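PDB 5LQ8: probable ABC transporter phosphite binding protein PhnD1 from Prochlorococcus marinus str. MIT 9301, which binds inorganic phosphite strongly, and methylphosphonate and phosphate only very weakly, probably as the solute-binding component of the ABC transporter PhnD1C1E1. Local coordinates for residues A10-N15 and I44-A49; E89-F94 and T200-D205; S126-L131 and A174-V179. All coordinates share one frame; numbering follows the deposited sequence.

Contact 1: residues A10-N15 and I44-A49. With GB (methylphosphonic acid ester group), chain B.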
loop_
_atom_site.group_PDB
_atom_site.type_symbol
_atom_site.label_atom_id
_atom_site.label_comp_id
_atom_site.label_asym_id
_atom_site.label_seq_id
_atom_site.Cartn_x
_atom_site.Cartn_y
_atom_site.Cartn_z
ATOM N N ALA A 10 -7.746 -5.574 -3.674
ATOM C CA ALA A 10 -6.511 -4.872 -3.406
ATOM C C ALA A 10 -6.735 -3.370 -3.297
ATOM O O ALA A 10 -7.555 -2.767 -4.036
ATOM C CB ALA A 10 -5.499 -5.169 -4.465
ATOM N N ILE A 11 -6.029 -2.724 -2.389
ATOM C CA ILE A 11 -6.038 -1.276 -2.366
ATOM C C ILE A 11 -5.483 -0.757 -3.696
ATOM O O ILE A 11 -4.523 -1.306 -4.232
ATOM C CB ILE A 11 -5.265 -0.659 -1.186
ATOM C CG1 ILE A 11 -3.833 -1.213 -1.080
ATOM C CG2 ILE A 11 -6.099 -0.866 0.075
ATOM C CD1 ILE A 11 -2.952 -0.235 -0.411
ATOM N N PRO A 12 -6.106 0.291 -4.245
ATOM C CA PRO A 12 -5.646 0.804 -5.549
ATOM C C PRO A 12 -4.499 1.807 -5.381
ATOM O O PRO A 12 -4.658 3.030 -5.511
ATOM C CB PRO A 12 -6.905 1.451 -6.112
ATOM C CG PRO A 12 -7.645 1.928 -4.927
ATOM C CD PRO A 12 -7.416 0.850 -3.863
ATOM N N ASP A 13 -3.331 1.253 -5.061
ATOM C CA ASP A 13 -2.150 2.042 -4.717
ATOM C C ASP A 13 -1.278 2.469 -5.883
ATOM O O ASP A 13 -0.310 3.240 -5.718
ATOM C CB ASP A 13 -1.315 1.243 -3.694
ATOM C CG ASP A 13 -0.614 0.003 -4.282
ATOM O OD1 ASP A 13 -1.110 -0.584 -5.250
ATOM O OD2 ASP A 13 0.424 -0.410 -3.752
ATOM N N GLN A 14 -1.621 1.913 -7.031
ATOM C CA GLN A 14 -0.915 2.084 -8.291
ATOM C C GLN A 14 -1.976 2.197 -9.382
ATOM O O GLN A 14 -3.134 1.919 -9.147
ATOM C CB GLN A 14 0.022 0.886 -8.558
ATOM C CG GLN A 14 1.239 0.933 -7.673
ATOM C CD GLN A 14 2.085 -0.291 -7.886
ATOM O OE1 GLN A 14 1.855 -1.311 -7.259
ATOM N NE2 GLN A 14 3.051 -0.185 -8.739
ATOM N N ASN A 15 -1.569 2.583 -10.580
ATOM C CA ASN A 15 -2.469 2.616 -11.722
ATOM C C ASN A 15 -3.121 1.266 -11.976
ATOM O O ASN A 15 -2.538 0.203 -11.718
ATOM C CB ASN A 15 -1.737 3.072 -12.995
ATOM C CG ASN A 15 -1.273 4.491 -12.929
ATOM O OD1 ASN A 15 -1.905 5.352 -12.269
ATOM N ND2 ASN A 15 -0.152 4.766 -13.617
ATOM N N ILE A 44 -12.700 1.378 -6.436
ATOM C CA ILE A 44 -12.350 2.765 -6.838
ATOM C C ILE A 44 -11.354 3.496 -5.933
ATOM O O ILE A 44 -10.646 4.402 -6.376
ATOM C CB ILE A 44 -13.610 3.664 -7.033
ATOM C CG1 ILE A 44 -14.348 3.836 -5.713
ATOM C CG2 ILE A 44 -14.494 3.143 -8.171
ATOM C CD1 ILE A 44 -15.355 4.963 -5.770
ATOM N N ASN A 45 -11.300 3.116 -4.659
ATOM C CA ASN A 45 -10.412 3.813 -3.719
ATOM C C ASN A 45 -10.133 2.916 -2.490
ATOM O O ASN A 45 -10.611 1.784 -2.435
ATOM C CB ASN A 45 -10.980 5.190 -3.325
ATOM C CG ASN A 45 -12.323 5.100 -2.635
ATOM O OD1 ASN A 45 -12.609 4.169 -1.894
ATOM N ND2 ASN A 45 -13.155 6.090 -2.868
ATOM N N TYR A 46 -9.295 3.398 -1.576
ATOM C CA TYR A 46 -8.898 2.574 -0.420
ATOM C C TYR A 46 -10.059 2.257 0.494
ATOM O O TYR A 46 -10.169 1.138 0.977
ATOM C CB TYR A 46 -7.805 3.256 0.410
ATOM C CG TYR A 46 -6.392 3.223 -0.078
ATOM C CD1 TYR A 46 -5.335 2.927 0.789
ATOM C CD2 TYR A 46 -6.058 3.533 -1.368
ATOM C CE1 TYR A 46 -4.017 2.947 0.348
ATOM C CE2 TYR A 46 -4.737 3.545 -1.788
ATOM C CZ TYR A 46 -3.709 3.273 -0.917
ATOM O OH TYR A 46 -2.337 3.289 -1.246
ATOM N N ILE A 47 -10.939 3.248 0.700
ATOM C CA ILE A 47 -12.119 3.063 1.542
ATOM C C ILE A 47 -12.976 1.922 0.982
ATOM O O ILE A 47 -13.525 1.114 1.698
ATOM C CB ILE A 47 -12.982 4.356 1.636
ATOM C CG1 ILE A 47 -12.261 5.413 2.456
ATOM C CG2 ILE A 47 -14.308 4.079 2.324
ATOM C CD1 ILE A 47 -12.782 6.826 2.234
ATOM N N ALA A 48 -13.100 1.891 -0.335
ATOM C CA ALA A 48 -13.866 0.853 -0.989
ATOM C C ALA A 48 -13.324 -0.565 -0.782
ATOM O O ALA A 48 -14.097 -1.525 -0.802
ATOM C CB ALA A 48 -14.017 1.157 -2.456
ATOM N N ALA A 49 -12.002 -0.699 -0.665
ATOM C CA ALA A 49 -11.412 -1.979 -0.332
ATOM C C ALA A 49 -11.795 -2.405 1.094
ATOM O O ALA A 49 -12.177 -3.562 1.326
ATOM C CB ALA A 49 -9.907 -1.948 -0.456
HETATM P P1 GB B . -0.138 2.001 1.590
HETATM O O1 GB B . -1.105 2.015 2.770
HETATM O O2 GB B . 1.317 2.243 2.047
HETATM C C1 GB B . -0.223 0.379 1.038
HETATM O O3 GB B . -0.577 2.959 0.481
#

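Contact 2: residues E89-F94 and T200-D205. With GB (methylphosphonic acid ester group), chain B.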
loop_
_atom_site.group_PDB
_atom_site.type_symbol
_atom_site.label_atom_id
_atom_site.label_comp_id
_atom_site.label_asym_id
_atom_site.label_seq_id
_atom_site.Cartn_x
_atom_site.Cartn_y
_atom_site.Cartn_z
ATOM N N GLU A 89 10.016 -3.704 6.969
ATOM C CA GLU A 89 10.945 -2.573 7.062
ATOM C C GLU A 89 10.669 -1.550 5.958
ATOM O O GLU A 89 11.557 -1.137 5.211
ATOM C CB GLU A 89 12.408 -3.084 6.985
ATOM C CG GLU A 89 12.724 -3.950 5.758
ATOM C CD GLU A 89 14.091 -4.646 5.808
ATOM O OE1 GLU A 89 14.895 -4.405 6.728
ATOM O OE2 GLU A 89 14.398 -5.448 4.897
ATOM N N PHE A 90 9.404 -1.169 5.851
ATOM C CA PHE A 90 8.954 -0.325 4.736
ATOM C C PHE A 90 9.289 1.147 4.982
ATOM O O PHE A 90 9.330 1.609 6.115
ATOM C CB PHE A 90 7.428 -0.488 4.533
ATOM C CG PHE A 90 7.009 -0.382 3.091
ATOM C CD1 PHE A 90 7.191 -1.455 2.233
ATOM C CD2 PHE A 90 6.479 0.783 2.591
ATOM C CE1 PHE A 90 6.877 -1.372 0.908
ATOM C CE2 PHE A 90 6.116 0.866 1.268
ATOM C CZ PHE A 90 6.339 -0.213 0.412
ATOM N N LYS A 91 9.486 1.892 3.903
ATOM C CA LYS A 91 9.805 3.311 3.981
ATOM C C LYS A 91 9.021 4.114 2.976
ATOM O O LYS A 91 8.572 3.579 1.975
ATOM C CB LYS A 91 11.285 3.565 3.718
ATOM C CG LYS A 91 12.218 2.805 4.638
ATOM C CD LYS A 91 13.674 3.007 4.188
ATOM C CE LYS A 91 14.598 1.928 4.714
ATOM N NZ LYS A 91 15.931 2.499 5.048
ATOM N N SER A 92 8.838 5.395 3.319
ATOM C CA SER A 92 8.358 6.379 2.402
ATOM C C SER A 92 9.540 7.232 1.943
ATOM O O SER A 92 10.625 7.321 2.590
ATOM C CB SER A 92 7.335 7.317 3.058
ATOM O OG SER A 92 6.326 6.527 3.633
ATOM N N VAL A 93 9.273 7.861 0.818
ATOM C CA VAL A 93 10.037 8.991 0.349
ATOM C C VAL A 93 9.195 10.259 0.195
ATOM O O VAL A 93 8.049 10.211 -0.268
ATOM C CB VAL A 93 10.743 8.702 -0.991
ATOM C CG1 VAL A 93 11.695 7.519 -0.800
ATOM C CG2 VAL A 93 9.757 8.418 -2.135
ATOM N N PHE A 94 9.824 11.364 0.574
ATOM C CA PHE A 94 9.431 12.703 0.186
ATOM C C PHE A 94 10.186 13.043 -1.088
ATOM O O PHE A 94 11.421 12.859 -1.174
ATOM C CB PHE A 94 9.737 13.705 1.296
ATOM C CG PHE A 94 8.840 13.560 2.502
ATOM C CD1 PHE A 94 7.778 14.413 2.687
ATOM C CD2 PHE A 94 9.066 12.564 3.442
ATOM C CE1 PHE A 94 6.959 14.301 3.801
ATOM C CE2 PHE A 94 8.262 12.439 4.559
ATOM C CZ PHE A 94 7.175 13.304 4.734
ATOM N N THR A 200 12.314 8.210 4.918
ATOM C CA THR A 200 11.816 8.047 6.268
ATOM C C THR A 200 12.450 6.879 7.011
ATOM O O THR A 200 13.014 5.957 6.410
ATOM C CB THR A 200 10.307 7.801 6.343
ATOM O OG1 THR A 200 9.987 6.523 5.780
ATOM C CG2 THR A 200 9.522 8.963 5.664
ATOM N N PRO A 201 12.278 6.876 8.331
ATOM C CA PRO A 201 12.525 5.639 9.059
ATOM C C PRO A 201 11.590 4.528 8.569
ATOM O O PRO A 201 10.610 4.795 7.865
ATOM C CB PRO A 201 12.171 5.997 10.511
ATOM C CG PRO A 201 12.302 7.472 10.614
ATOM C CD PRO A 201 11.987 8.010 9.233
ATOM N N GLU A 202 11.907 3.307 8.982
ATOM C CA GLU A 202 11.082 2.101 8.686
ATOM C C GLU A 202 9.805 1.934 9.541
ATOM O O GLU A 202 9.737 2.349 10.688
ATOM C CB GLU A 202 11.906 0.827 8.848
ATOM C CG GLU A 202 13.148 0.759 7.962
ATOM C CD GLU A 202 14.231 -0.207 8.448
ATOM O OE1 GLU A 202 14.087 -0.862 9.504
ATOM O OE2 GLU A 202 15.264 -0.318 7.755
ATOM N N TYR A 203 8.809 1.273 8.943
ATOM C CA TYR A 203 7.577 0.902 9.603
ATOM C C TYR A 203 7.019 -0.334 8.856
ATOM O O TYR A 203 7.617 -0.743 7.847
ATOM C CB TYR A 203 6.607 2.111 9.587
ATOM C CG TYR A 203 6.445 2.677 8.199
ATOM C CD1 TYR A 203 5.533 2.123 7.328
ATOM C CD2 TYR A 203 7.200 3.751 7.764
ATOM C CE1 TYR A 203 5.413 2.590 6.057
ATOM C CE2 TYR A 203 7.106 4.249 6.466
ATOM C CZ TYR A 203 6.168 3.665 5.608
ATOM O OH TYR A 203 6.017 4.137 4.312
ATOM N N VAL A 204 5.957 -0.948 9.366
ATOM C CA VAL A 204 5.336 -2.116 8.703
ATOM C C VAL A 204 4.272 -1.626 7.722
ATOM O O VAL A 204 3.572 -0.626 7.981
ATOM C CB VAL A 204 4.666 -3.085 9.712
ATOM C CG1 VAL A 204 3.446 -2.490 10.380
ATOM C CG2 VAL A 204 4.296 -4.409 9.068
ATOM N N ASP A 205 4.073 -2.362 6.646
ATOM C CA ASP A 205 3.035 -1.932 5.677
ATOM C C ASP A 205 2.132 -3.038 5.106
ATOM O O ASP A 205 1.176 -3.525 5.777
ATOM C CB ASP A 205 3.675 -1.036 4.599
ATOM C CG ASP A 205 2.635 -0.172 3.848
ATOM O OD1 ASP A 205 1.434 -0.414 4.032
ATOM O OD2 ASP A 205 3.028 0.744 3.097
HETATM P P1 GB B . -0.138 2.001 1.590
HETATM O O1 GB B . -1.105 2.015 2.770
HETATM O O2 GB B . 1.317 2.243 2.047
HETATM C C1 GB B . -0.223 0.379 1.038
HETATM O O3 GB B . -0.577 2.959 0.481
#

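Contact 3: residues S126-L131 and A174-V179. With GB (methylphosphonic acid ester group), chain B.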
loop_
_atom_site.group_PDB
_atom_site.type_symbol
_atom_site.label_atom_id
_atom_site.label_comp_id
_atom_site.label_asym_id
_atom_site.label_seq_id
_atom_site.Cartn_x
_atom_site.Cartn_y
_atom_site.Cartn_z
ATOM N N SER A 126 -3.700 5.947 3.109
ATOM C CA SER A 126 -2.383 5.323 2.783
ATOM C C SER A 126 -1.449 5.399 3.952
ATOM O O SER A 126 -1.362 6.411 4.621
ATOM C CB SER A 126 -1.742 6.023 1.587
ATOM O OG SER A 126 -0.452 5.476 1.340
ATOM N N THR A 127 -0.752 4.288 4.186
ATOM C CA THR A 127 0.269 4.192 5.222
ATOM C C THR A 127 1.548 4.956 4.800
ATOM O O THR A 127 2.023 5.872 5.469
ATOM C CB THR A 127 0.634 2.720 5.465
ATOM O OG1 THR A 127 -0.544 1.916 5.502
ATOM C CG2 THR A 127 1.369 2.531 6.793
ATOM N N SER A 128 2.053 4.556 3.646
ATOM C CA SER A 128 3.292 5.094 3.078
ATOM C C SER A 128 3.154 6.427 2.356
ATOM O O SER A 128 4.131 7.143 2.200
ATOM C CB SER A 128 3.988 4.069 2.167
ATOM O OG SER A 128 3.229 3.839 0.977
ATOM N N GLY A 129 1.914 6.773 1.947
ATOM C CA GLY A 129 1.666 8.017 1.274
ATOM C C GLY A 129 0.901 9.070 2.086
ATOM O O GLY A 129 0.785 10.181 1.663
ATOM N N ARG A 130 0.481 8.727 3.298
ATOM C CA ARG A 130 -0.207 9.699 4.168
ATOM C C ARG A 130 0.104 9.547 5.672
ATOM O O ARG A 130 0.573 10.493 6.277
ATOM C CB ARG A 130 -1.703 9.658 3.938
ATOM C CG ARG A 130 -2.469 10.808 4.601
ATOM C CD ARG A 130 -2.858 10.518 6.065
ATOM N NE ARG A 130 -3.392 11.735 6.699
ATOM C CZ ARG A 130 -4.635 12.220 6.538
ATOM N NH1 ARG A 130 -5.517 11.567 5.813
ATOM N NH2 ARG A 130 -4.993 13.380 7.124
ATOM N N LEU A 131 -0.151 8.384 6.226
ATOM C CA LEU A 131 -0.128 8.265 7.674
ATOM C C LEU A 131 1.277 8.521 8.186
ATOM O O LEU A 131 1.490 9.361 9.095
ATOM C CB LEU A 131 -0.597 6.870 8.117
ATOM C CG LEU A 131 -0.664 6.716 9.641
ATOM C CD1 LEU A 131 -1.857 7.479 10.237
ATOM C CD2 LEU A 131 -0.764 5.260 10.039
ATOM N N ALA A 174 4.698 12.847 -0.857
ATOM C CA ALA A 174 5.236 11.663 -0.241
ATOM C C ALA A 174 4.596 10.421 -0.765
ATOM O O ALA A 174 3.397 10.404 -1.059
ATOM C CB ALA A 174 5.074 11.715 1.260
ATOM N N LEU A 175 5.396 9.373 -0.866
ATOM C CA LEU A 175 4.944 8.088 -1.382
ATOM C C LEU A 175 5.789 6.871 -0.983
ATOM O O LEU A 175 6.823 7.005 -0.384
ATOM C CB LEU A 175 4.864 8.134 -2.928
ATOM C CG LEU A 175 6.204 8.196 -3.659
ATOM C CD1 LEU A 175 6.063 7.341 -4.893
ATOM C CD2 LEU A 175 6.587 9.616 -3.997
ATOM N N ASN A 176 5.207 5.704 -1.257
ATOM C CA ASN A 176 5.813 4.375 -1.192
ATOM C C ASN A 176 7.229 4.402 -1.855
ATOM O O ASN A 176 7.353 4.682 -3.024
ATOM C CB ASN A 176 4.832 3.452 -1.925
ATOM C CG ASN A 176 5.267 2.022 -2.063
ATOM O OD1 ASN A 176 6.434 1.728 -2.303
ATOM N ND2 ASN A 176 4.279 1.098 -1.978
ATOM N N LYS A 177 8.256 4.106 -1.079
ATOM C CA LYS A 177 9.678 4.150 -1.587
ATOM C C LYS A 177 9.901 3.161 -2.727
ATOM O O LYS A 177 10.574 3.467 -3.703
ATOM C CB LYS A 177 10.691 3.852 -0.485
ATOM C CG LYS A 177 12.160 3.765 -0.957
ATOM C CD LYS A 177 13.078 4.061 0.221
ATOM C CE LYS A 177 14.550 3.820 -0.089
ATOM N NZ LYS A 177 14.907 2.377 -0.040
ATOM N N GLN A 178 9.351 1.971 -2.573
ATOM C CA GLN A 178 9.425 0.908 -3.601
ATOM C C GLN A 178 8.842 1.417 -4.937
ATOM O O GLN A 178 9.484 1.333 -5.961
ATOM C CB GLN A 178 8.754 -0.397 -3.114
ATOM C CG GLN A 178 8.676 -1.521 -4.136
ATOM C CD GLN A 178 9.872 -2.449 -4.103
ATOM O OE1 GLN A 178 10.024 -3.231 -3.172
ATOM N NE2 GLN A 178 10.697 -2.402 -5.144
ATOM N N VAL A 179 7.650 1.995 -4.891
ATOM C CA VAL A 179 6.990 2.530 -6.090
ATOM C C VAL A 179 7.853 3.633 -6.753
ATOM O O VAL A 179 7.987 3.677 -7.972
ATOM C CB VAL A 179 5.573 3.052 -5.794
ATOM C CG1 VAL A 179 5.004 3.845 -6.973
ATOM C CG2 VAL A 179 4.643 1.887 -5.472
HETATM P P1 GB B . -0.138 2.001 1.590
HETATM O O1 GB B . -1.105 2.015 2.770
HETATM O O2 GB B . 1.317 2.243 2.047
HETATM C C1 GB B . -0.223 0.379 1.038
HETATM O O3 GB B . -0.577 2.959 0.481
#

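Contact 1: residues A10-N15 and I44-A49
Two first torsions bring Ile11 and Tyr46 together: Ile11 has CG1 between its backbone N and carbonyl carbon (chi1 52°), while Tyr46 has CG opposite its carbonyl carbon (chi1 -78°). The setting is one domain of the bilobed class II periplasmic binding protein fold, where the loop leaving strand 5-10 meets the start of helix 46-54. Ile11 CB sits over the Tyr46 ring, 4.0 Å from its centroid and almost on the ring normal, a CH-pi contact. From there the isoleucine splits its branches. CD1 runs toward the phenol end, 3.4 Å from Tyr46 CE1, and on to the methyl carbon of the bound methylphosphonate group; Ile11 CG2 turns back to Ala49 CB at 4.0 Å. Pro12, the centre of an inverse gamma turn, adds CD against Tyr46 CD2 at 3.9 Å. With the ring held this way, Tyr46 OH donates a very short bond of 2.5 Å to ligand O3, which lies near the ring plane at its edge. A phenylalanine here would probably keep the packing with Ile11 but leave O3 without this donor. Asp13 CB flanks the hydroxyl, whereas its carboxylate turns elsewhere, OD2 hydrogen-bonding to Tyr206 OH. At the helix start, Asn45 OD1 accepts the N-cap bond from Ala48 N at 2.8 Å, the donor lying nearly in line with the C=O.

Contact 2: residues E89-F94 and T200-D205
The Tyr203 ring lies beneath the backbone of Phe90, whose carbonyl O stands 3.4 Å above the ring plane, displaced from the centre toward CD2 and CE2. With CG between the backbone N and carbonyl carbon (chi1 51°), Tyr203 folds back beside segment 89-94, and its OH donates a short bond of 2.5 Å to Ser92 OG. The same hydroxyl meets the Phe90 ring edge in plane. Over a face of that ring comes the Asp205 carboxylate, turned 88° to it, with OD2 3.5 Å from Phe90 CD2. Asp205 OD1 accepts from Gly65 N, and Asp205 OD2 lies 2.5 Å from ligand O2. The segments lie on, or at the end of, the two connections between the lobes of this class II binding protein: 79-83 to 92-97 and 194-199 to 207-210. One antiparallel bridge joins them, the hydrogen-bonded pair Phe90 and Tyr203: 2.7 Å from Phe90 N to Tyr203 O, 2.9 Å from Tyr203 N to Phe90 O. At Ser92, in strand 92-97, the backbone N donates to Thr200 OG1, while Thr200 N donates almost straight (177°) to Ser92 O. Lys91 NZ makes a long, weakly defined salt bridge (4.0 Å) to OE2 of poorly ordered Glu202.

Contact 3: residues S126-L131 and A174-V179
Ser128 meets Asn176 across the contact, its OG 3.3 Å from Asn176 CB, and the same hydroxyl donates to ligand O2 at 2.7 Å. With chi1 at 69°, OG lies between the backbone N and the carbonyl carbon, on the same side as the amide N, and both Ser128 OG and Ser128 N donate to O2. Thr127 repeats the pattern on O1: its N-H bonds at 2.7 Å and almost straight (173°), and its OG1 adds a second bond of 2.8 Å. Ser126 OG donates to O3 at 2.7 Å. All three phosphonate oxygens thus receive bonds from three consecutive residues, with Tyr46 and His158 adding further ones.

This is anion binding at a helix N-terminus, in the second lobe of a class II periplasmic binding protein, and the helix end would probably favour the negative charge. Ser126 is the N-cap of helix 127-139; besides holding the ligand, its OG accepts from Gly129 N at 2.8 Å. The first turn is of the wider pi type, closed by Leu131 N on Ser126 O. Farther out, Thr127 OG1 is fixed by Leu66 N, and Ser128 O accepts from Ser92 OG.

Behind the turn, helix 127-131 runs nearly antiparallel to strand 174-176 (159° between their directions), the axes approaching to 5.9 Å. The nearest backbone approach is Gly129 CA to Leu175 CA at 4.2 Å; the segments share no hydrogen bond, only packing. A side chain on Gly129 would collide less with the strand than with the capping hydroxyl of Ser126. Beyond the strand, Asn176 is the N-cap of helix 177-186. Its OD1 accepts from Val179 N, the donor standing above the carbonyl plane, and its ND2 makes a weak bond to Tyr206 OH.

How the contacts relate
All three contacts are mainly buried and touch the same ligand. Contact 1 belongs to the lobe built on strand 5-10, contact 3 lies in the other lobe, and contact 2 is where the connections between them run. Contacts 2 and 3 share a sheet, through neighbouring strands 92-97 and 172-176, and lie about 8 Å apart between centres; Val93 O to Leu175 N is a probable hydrogen bond joining them. Contacts 1 and 2, about 19 Å apart between centres, do not touch. Chemistry follows place: apolar packing round a ring in contact 1, backbone pairing with a charged, exposed margin in contact 2; in contact 3, amides and hydroxyls turn to the ligand while the segments meet by packing alone.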